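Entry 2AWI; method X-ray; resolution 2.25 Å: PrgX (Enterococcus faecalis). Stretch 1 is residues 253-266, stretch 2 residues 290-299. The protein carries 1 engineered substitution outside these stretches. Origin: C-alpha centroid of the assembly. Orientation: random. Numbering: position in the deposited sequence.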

ATOM      1  N   SER A 253       5.419 -11.264  -6.695  1.00 38.97           N
ATOM      2  CA  SER A 253       6.135 -10.860  -7.896  1.00 40.10           C
ATOM      3  C   SER A 253       5.265  -9.925  -8.713  1.00 40.83           C
ATOM      4  O   SER A 253       5.766  -9.019  -9.384  1.00 41.30           O
ATOM      5  CB  SER A 253       6.505 -12.076  -8.745  1.00 38.20           C
ATOM      6  OG  SER A 253       7.507 -12.849  -8.112  1.00 42.46           O
ATOM      7  N   TYR A 254       3.956 -10.144  -8.657  1.00 33.72           N
ATOM      8  CA  TYR A 254       3.038  -9.306  -9.406  1.00 34.44           C
ATOM      9  C   TYR A 254       2.981  -7.931  -8.765  1.00 34.21           C
ATOM     10  O   TYR A 254       2.922  -6.918  -9.455  1.00 35.70           O
ATOM     11  CB  TYR A 254       1.642  -9.924  -9.437  1.00 35.85           C
ATOM     12  CG  TYR A 254       0.714  -9.256 -10.424  1.00 34.60           C
ATOM     13  CD1 TYR A 254       0.087  -8.045 -10.119  1.00 32.71           C
ATOM     14  CD2 TYR A 254       0.499  -9.815 -11.684  1.00 37.06           C
ATOM     15  CE1 TYR A 254      -0.730  -7.407 -11.054  1.00 32.64           C
ATOM     16  CE2 TYR A 254      -0.312  -9.187 -12.624  1.00 30.71           C
ATOM     17  CZ  TYR A 254      -0.920  -7.986 -12.304  1.00 34.82           C
ATOM     18  OH  TYR A 254      -1.696  -7.365 -13.245  1.00 34.10           O
ATOM     19  N   LEU A 255       3.001  -7.908  -7.439  1.00 37.40           N
ATOM     20  CA  LEU A 255       2.971  -6.660  -6.695  1.00 35.30           C
ATOM     21  C   LEU A 255       4.275  -5.889  -6.917  1.00 33.60           C
ATOM     22  O   LEU A 255       4.249  -4.680  -7.142  1.00 32.66           O
ATOM     23  CB  LEU A 255       2.773  -6.941  -5.206  1.00 42.34           C
ATOM     24  CG  LEU A 255       1.510  -7.739  -4.867  1.00 47.28           C
ATOM     25  CD1 LEU A 255       1.395  -7.896  -3.354  1.00 43.10           C
ATOM     26  CD2 LEU A 255       0.280  -7.027  -5.429  1.00 40.97           C
ATOM     27  N   ASN A 256       5.409  -6.588  -6.855  1.00 35.99           N
ATOM     28  CA  ASN A 256       6.700  -5.943  -7.069  1.00 34.34           C
ATOM     29  C   ASN A 256       6.692  -5.226  -8.420  1.00 36.22           C
ATOM     30  O   ASN A 256       7.097  -4.068  -8.523  1.00 34.63           O
ATOM     31  CB  ASN A 256       7.841  -6.970  -7.041  1.00 29.25           C
ATOM     32  CG  ASN A 256       8.107  -7.533  -5.646  1.00 28.67           C
ATOM     33  OD1 ASN A 256       7.821  -6.893  -4.637  1.00 26.37           O
ATOM     34  ND2 ASN A 256       8.683  -8.728  -5.591  1.00 35.54           N
ATOM     35  N   ALA A 257       6.216  -5.921  -9.450  1.00 31.55           N
ATOM     36  CA  ALA A 257       6.151  -5.352 -10.789  1.00 30.85           C
ATOM     37  C   ALA A 257       5.279  -4.107 -10.803  1.00 33.15           C
ATOM     38  O   ALA A 257       5.671  -3.084 -11.363  1.00 35.47           O
ATOM     39  CB  ALA A 257       5.614  -6.381 -11.778  1.00 34.87           C
ATOM     40  N   VAL A 258       4.098  -4.192 -10.194  1.00 26.20           N
ATOM     41  CA  VAL A 258       3.188  -3.048 -10.153  1.00 26.39           C
ATOM     42  C   VAL A 258       3.845  -1.900  -9.384  1.00 28.31           C
ATOM     43  O   VAL A 258       3.732  -0.730  -9.756  1.00 29.33           O
ATOM     44  CB  VAL A 258       1.840  -3.409  -9.459  1.00 37.62           C
ATOM     45  CG1 VAL A 258       0.897  -2.203  -9.479  1.00 35.56           C
ATOM     46  CG2 VAL A 258       1.180  -4.595 -10.163  1.00 31.95           C
ATOM     47  N   ASN A 259       4.548  -2.250  -8.316  1.00 34.59           N
ATOM     48  CA  ASN A 259       5.216  -1.262  -7.493  1.00 33.99           C
ATOM     49  C   ASN A 259       6.330  -0.554  -8.270  1.00 33.83           C
ATOM     50  O   ASN A 259       6.590   0.640  -8.071  1.00 31.26           O
ATOM     51  CB  ASN A 259       5.770  -1.937  -6.244  1.00 34.75           C
ATOM     52  CG  ASN A 259       6.392  -0.957  -5.291  1.00 43.67           C
ATOM     53  OD1 ASN A 259       5.902   0.160  -5.121  1.00 49.54           O
ATOM     54  ND2 ASN A 259       7.476  -1.370  -4.650  1.00 55.63           N
ATOM     55  N   ILE A 260       6.979  -1.286  -9.167  1.00 42.67           N
ATOM     56  CA  ILE A 260       8.031  -0.691  -9.968  1.00 43.16           C
ATOM     57  C   ILE A 260       7.416   0.268 -10.991  1.00 45.53           C
ATOM     58  O   ILE A 260       7.947   1.356 -11.227  1.00 45.87           O
ATOM     59  CB  ILE A 260       8.873  -1.780 -10.655  1.00 23.37           C
ATOM     60  CG1 ILE A 260       9.716  -2.494  -9.589  1.00 22.83           C
ATOM     61  CG2 ILE A 260       9.756  -1.174 -11.745  1.00 21.01           C
ATOM     62  CD1 ILE A 260      10.633  -3.553 -10.128  1.00 20.91           C
ATOM     63  N   ILE A 261       6.290  -0.126 -11.586  1.00 33.77           N
ATOM     64  CA  ILE A 261       5.610   0.733 -12.554  1.00 32.84           C
ATOM     65  C   ILE A 261       5.276   2.051 -11.855  1.00 34.73           C
ATOM     66  O   ILE A 261       5.373   3.126 -12.443  1.00 37.73           O
ATOM     67  CB  ILE A 261       4.299   0.087 -13.066  1.00 37.27           C
ATOM     68  CG1 ILE A 261       4.624  -1.120 -13.949  1.00 34.74           C
ATOM     69  CG2 ILE A 261       3.478   1.103 -13.857  1.00 37.80           C
ATOM     70  CD1 ILE A 261       3.406  -1.769 -14.571  1.00 35.74           C
ATOM     71  N   ASN A 262       4.893   1.954 -10.587  1.00 36.33           N
ATOM     72  CA  ASN A 262       4.542   3.125  -9.799  1.00 37.89           C
ATOM     73  C   ASN A 262       5.742   4.037  -9.528  1.00 37.39           C
ATOM     74  O   ASN A 262       5.594   5.257  -9.473  1.00 38.56           O
ATOM     75  CB  ASN A 262       3.911   2.690  -8.479  1.00 44.44           C
ATOM     76  CG  ASN A 262       3.697   3.848  -7.530  1.00 52.58           C
ATOM     77  OD1 ASN A 262       3.028   4.826  -7.865  1.00 60.12           O
ATOM     78  ND2 ASN A 262       4.268   3.744  -6.333  1.00 49.72           N
ATOM     79  N   ILE A 263       6.922   3.449  -9.349  1.00 41.93           N
ATOM     80  CA  ILE A 263       8.127   4.235  -9.100  1.00 40.78           C
ATOM     81  C   ILE A 263       8.429   5.136 -10.295  1.00 37.95           C
ATOM     82  O   ILE A 263       8.789   6.305 -10.129  1.00 37.04           O
ATOM     83  CB  ILE A 263       9.343   3.325  -8.835  1.00 35.49           C
ATOM     84  CG1 ILE A 263       9.328   2.868  -7.379  1.00 39.54           C
ATOM     85  CG2 ILE A 263      10.627   4.053  -9.134  1.00 34.58           C
ATOM     86  CD1 ILE A 263       9.341   4.019  -6.382  1.00 34.68           C
ATOM     87  N   PHE A 264       8.277   4.588 -11.495  1.00 27.44           N
ATOM     88  CA  PHE A 264       8.532   5.345 -12.709  1.00 27.42           C
ATOM     89  C   PHE A 264       7.596   6.539 -12.778  1.00 29.78           C
ATOM     90  O   PHE A 264       7.940   7.575 -13.343  1.00 30.74           O
ATOM     91  CB  PHE A 264       8.353   4.451 -13.952  1.00 28.05           C
ATOM     92  CG  PHE A 264       9.559   3.601 -14.264  1.00 28.41           C
ATOM     93  CD1 PHE A 264      10.766   4.194 -14.647  1.00 28.02           C
ATOM     94  CD2 PHE A 264       9.509   2.215 -14.134  1.00 29.40           C
ATOM     95  CE1 PHE A 264      11.908   3.418 -14.892  1.00 22.61           C
ATOM     96  CE2 PHE A 264      10.646   1.428 -14.376  1.00 19.48           C
ATOM     97  CZ  PHE A 264      11.846   2.032 -14.755  1.00 24.99           C
ATOM     98  N   LYS A 265       6.405   6.388 -12.208  1.00 33.02           N
ATOM     99  CA  LYS A 265       5.441   7.472 -12.211  1.00 34.99           C
ATOM    100  C   LYS A 265       5.934   8.565 -11.274  1.00 32.94           C
ATOM    101  O   LYS A 265       5.995   9.734 -11.642  1.00 33.38           O
ATOM    102  CB  LYS A 265       4.072   6.986 -11.734  1.00 49.27           C
ATOM    103  CG  LYS A 265       3.001   8.077 -11.758  1.00 52.48           C
ATOM    104  CD  LYS A 265       1.789   7.724 -10.899  1.00 57.17           C
ATOM    105  CE  LYS A 265       2.153   7.656  -9.414  1.00 69.84           C
ATOM    106  NZ  LYS A 265       0.978   7.409  -8.520  1.00 64.32           N
ATOM    107  N   ILE A 266       6.291   8.169 -10.060  1.00 35.91           N
ATOM    108  CA  ILE A 266       6.764   9.105  -9.053  1.00 38.30           C
ATOM    109  C   ILE A 266       7.947   9.955  -9.511  1.00 38.00           C
ATOM    110  O   ILE A 266       7.900  11.180  -9.420  1.00 38.44           O
ATOM    111  CB  ILE A 266       7.164   8.367  -7.761  1.00 36.04           C
ATOM    112  CG1 ILE A 266       5.969   7.579  -7.220  1.00 38.87           C
ATOM    113  CG2 ILE A 266       7.622   9.365  -6.714  1.00 36.61           C
ATOM    114  CD1 ILE A 266       6.252   6.857  -5.917  1.00 38.45           C
ATOM    115  N   THR A 290      -6.964  -9.815 -14.063  1.00 33.34           N
ATOM    116  CA  THR A 290      -7.372  -8.421 -14.202  1.00 32.69           C
ATOM    117  C   THR A 290      -6.361  -7.599 -13.396  1.00 33.33           C
ATOM    118  O   THR A 290      -6.260  -7.746 -12.177  1.00 33.56           O
ATOM    119  CB  THR A 290      -8.781  -8.182 -13.627  1.00 52.26           C
ATOM    120  OG1 THR A 290      -9.691  -9.148 -14.168  1.00 52.56           O
ATOM    121  CG2 THR A 290      -9.268  -6.788 -13.984  1.00 53.31           C
ATOM    122  N   PRO A 291      -5.596  -6.726 -14.069  1.00 46.81           N
ATOM    123  CA  PRO A 291      -4.602  -5.908 -13.368  1.00 48.20           C
ATOM    124  C   PRO A 291      -5.257  -4.942 -12.386  1.00 49.90           C
ATOM    125  O   PRO A 291      -6.444  -4.641 -12.504  1.00 50.49           O
ATOM    126  CB  PRO A 291      -3.883  -5.197 -14.509  1.00 44.38           C
ATOM    127  CG  PRO A 291      -4.986  -4.984 -15.498  1.00 44.01           C
ATOM    128  CD  PRO A 291      -5.718  -6.312 -15.479  1.00 44.02           C
ATOM    129  N   PRO A 292      -4.492  -4.458 -11.394  1.00 46.27           N
ATOM    130  CA  PRO A 292      -4.970  -3.523 -10.369  1.00 48.80           C
ATOM    131  C   PRO A 292      -5.699  -2.292 -10.907  1.00 51.40           C
ATOM    132  O   PRO A 292      -5.477  -1.863 -12.037  1.00 51.10           O
ATOM    133  CB  PRO A 292      -3.691  -3.159  -9.624  1.00 63.36           C
ATOM    134  CG  PRO A 292      -2.935  -4.440  -9.660  1.00 61.10           C
ATOM    135  CD  PRO A 292      -3.108  -4.875 -11.102  1.00 60.43           C
ATOM    136  N   LYS A 293      -6.573  -1.738 -10.074  1.00 86.47           N
ATOM    137  CA  LYS A 293      -7.356  -0.554 -10.415  1.00 86.47           C
ATOM    138  C   LYS A 293      -6.449   0.503 -11.024  1.00 86.47           C
ATOM    139  O   LYS A 293      -6.742   1.073 -12.077  1.00 86.47           O
ATOM    140  CB  LYS A 293      -8.023   0.013  -9.153  1.00 95.25           C
ATOM    141  CG  LYS A 293      -7.049   0.580  -8.100  1.00 95.25           C
ATOM    142  CD  LYS A 293      -6.049  -0.465  -7.599  1.00 95.25           C
ATOM    143  CE  LYS A 293      -5.055   0.121  -6.597  1.00 95.25           C
ATOM    144  NZ  LYS A 293      -4.098  -0.905  -6.088  1.00 95.25           N
ATOM    145  N   GLU A 294      -5.344   0.747 -10.330  1.00 96.42           N
ATOM    146  CA  GLU A 294      -4.334   1.715 -10.720  1.00 96.42           C
ATOM    147  C   GLU A 294      -4.010   1.644 -12.209  1.00 96.42           C
ATOM    148  O   GLU A 294      -4.410   2.514 -12.984  1.00 96.42           O
ATOM    149  CB  GLU A 294      -3.072   1.457  -9.896  1.00113.21           C
ATOM    150  CG  GLU A 294      -1.851   2.244 -10.309  1.00113.21           C
ATOM    151  CD  GLU A 294      -0.618   1.801  -9.547  1.00113.21           C
ATOM    152  OE1 GLU A 294      -0.641   1.870  -8.298  1.00113.21           O
ATOM    153  OE2 GLU A 294       0.369   1.382 -10.194  1.00113.21           O
ATOM    154  N   VAL A 295      -3.288   0.593 -12.593  1.00 82.25           N
ATOM    155  CA  VAL A 295      -2.870   0.381 -13.975  1.00 79.75           C
ATOM    156  C   VAL A 295      -3.960   0.573 -15.034  1.00 79.54           C
ATOM    157  O   VAL A 295      -3.730   1.228 -16.053  1.00 78.79           O
ATOM    158  CB  VAL A 295      -2.255  -1.027 -14.150  1.00 77.86           C
ATOM    159  CG1 VAL A 295      -1.090  -1.208 -13.197  1.00 77.86           C
ATOM    160  CG2 VAL A 295      -3.307  -2.086 -13.899  1.00 77.86           C
ATOM    161  N   THR A 296      -5.142   0.010 -14.800  1.00 75.22           N
ATOM    162  CA  THR A 296      -6.234   0.121 -15.762  1.00 75.22           C
ATOM    163  C   THR A 296      -6.769   1.539 -15.955  1.00 75.22           C
ATOM    164  O   THR A 296      -7.357   1.846 -16.991  1.00 75.22           O
ATOM    165  CB  THR A 296      -7.404  -0.802 -15.378  1.00 80.58           C
ATOM    166  OG1 THR A 296      -7.766  -0.575 -14.010  1.00 80.58           O
ATOM    167  CG2 THR A 296      -7.012  -2.256 -15.569  1.00 80.58           C
ATOM    168  N   MET A 297      -6.568   2.405 -14.967  1.00 74.73           N
ATOM    169  CA  MET A 297      -7.043   3.779 -15.079  1.00 74.73           C
ATOM    170  C   MET A 297      -6.141   4.536 -16.052  1.00 74.73           C
ATOM    171  O   MET A 297      -6.614   5.328 -16.866  1.00 74.73           O
ATOM    172  CB  MET A 297      -7.027   4.466 -13.712  1.00123.92           C
ATOM    173  CG  MET A 297      -7.934   5.688 -13.623  1.00123.92           C
ATOM    174  SD  MET A 297      -9.690   5.272 -13.886  1.00123.92           S
ATOM    175  CE  MET A 297     -10.028   6.149 -15.428  1.00123.92           C
ATOM    176  N   TYR A 298      -4.838   4.279 -15.956  1.00 59.49           N
ATOM    177  CA  TYR A 298      -3.851   4.915 -16.827  1.00 59.42           C
ATOM    178  C   TYR A 298      -3.996   4.426 -18.265  1.00 62.97           C
ATOM    179  O   TYR A 298      -4.195   5.220 -19.183  1.00 63.71           O
ATOM    180  CB  TYR A 298      -2.435   4.619 -16.326  1.00 62.88           C
ATOM    181  CG  TYR A 298      -2.109   5.275 -15.006  1.00 56.79           C
ATOM    182  CD1 TYR A 298      -1.636   4.525 -13.929  1.00 52.37           C
ATOM    183  CD2 TYR A 298      -2.279   6.649 -14.831  1.00 49.48           C
ATOM    184  CE1 TYR A 298      -1.339   5.126 -12.708  1.00 44.89           C
ATOM    185  CE2 TYR A 298      -1.985   7.261 -13.614  1.00 48.03           C
ATOM    186  CZ  TYR A 298      -1.516   6.495 -12.556  1.00 48.61           C
ATOM    187  OH  TYR A 298      -1.223   7.099 -11.351  1.00 52.19           O
ATOM    188  N   TYR A 299      -3.897   3.114 -18.452  1.00 84.59           N
ATOM    189  CA  TYR A 299      -4.012   2.508 -19.774  1.00 84.59           C
ATOM    190  C   TYR A 299      -5.296   2.948 -20.470  1.00 84.59           C
ATOM    191  O   TYR A 299      -5.261   3.464 -21.588  1.00 84.59           O
ATOM    192  CB  TYR A 299      -3.977   0.980 -19.648  1.00 92.86           C
ATOM    193  CG  TYR A 299      -4.183   0.227 -20.947  1.00 92.86           C
ATOM    194  CD1 TYR A 299      -5.468  -0.069 -21.413  1.00 92.86           C
ATOM    195  CD2 TYR A 299      -3.092  -0.193 -21.709  1.00 92.86           C
ATOM    196  CE1 TYR A 299      -5.658  -0.769 -22.604  1.00 92.86           C
ATOM    197  CE2 TYR A 299      -3.269  -0.891 -22.901  1.00 92.86           C
ATOM    198  CZ  TYR A 299      -4.553  -1.177 -23.343  1.00 92.86           C
ATOM    199  OH  TYR A 299      -4.720  -1.875 -24.519  1.00 92.86           O
TER

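What brings the two segments together? Stretch 1 is helical throughout, and its Tyr254, Val258, Ile261 and Lys265, spaced three or four residues apart, all direct their CA-to-CB bonds toward the second stretch. That stretch answers first with the Pro291-Pro292 segment and then with the helix that starts at Lys293, right after Pro292 in the N-cap position. The two helix axes are inclined at 47° and come no closer than 11.1 Å, so side chains do most of the bridging between the helices. No hydrogen bond crosses the contact, and the buried surface is a modest 365 Å².

How does Tyr254 meet the two prolines? With chi1 at -168° (t) and chi2 at -79°, its ring reaches the prolines. Pro292 CD lies 3.5 Å from Tyr254 CE1, near the plane of the ring and at its edge. Farther out, Tyr254 OH lies 3.3 Å from both CA and CB of Pro291, the first of these a backbone atom; these are contacts with carbon, and the hydroxyl finds its hydrogen bond elsewhere in the structure.

Why does Val258 sit at the centre? Val258 CA is 7.9 Å from Val295 CA, and the t rotamer of Val258 (chi1 -178°) places both its methyls near the Pro292 ring: Val258 CG2 is 4.1 Å and Val258 CG1 4.4 Å from Pro292 CG. Val258 CG1 also lies 4.3 Å from Val295 CG1. Val295, with chi1 at -57° (m), thus supplies an apolar partner from the first turn of its helix, and the branched side chain of Val258 bridges Pro292 and that helix.

What does Glu294 do among these apolar groups? Both chi1 (172°) and chi2 (-173°) are t, so the chain is stretched across the gap and its carboxylate reaches the first helix. There Glu294 OE2 lies 3.7 Å from Val258 CG1 and 4.1 Å from Asn262 CB. Neither is a polar pairing, and because Glu294 is poorly ordered, the precise position of the carboxylate deserves caution.

How does the contact close at its exposed end? Tyr298, in the m rotamer (chi1 -68°), reaches Lys265, and Tyr298 OH comes to 3.1 Å from Lys265 CD, a close approach to a methylene group. This spans a wider backbone gap, with the CA atoms of Lys265 and Tyr298 10.7 Å apart. Lys265 runs t, t before a p turn at chi3 (66°), which bends the chain beyond CG; Lys265 NZ then makes a weak hydrogen bond, 3.4 Å long, to Asn262 OD1 within its own helix.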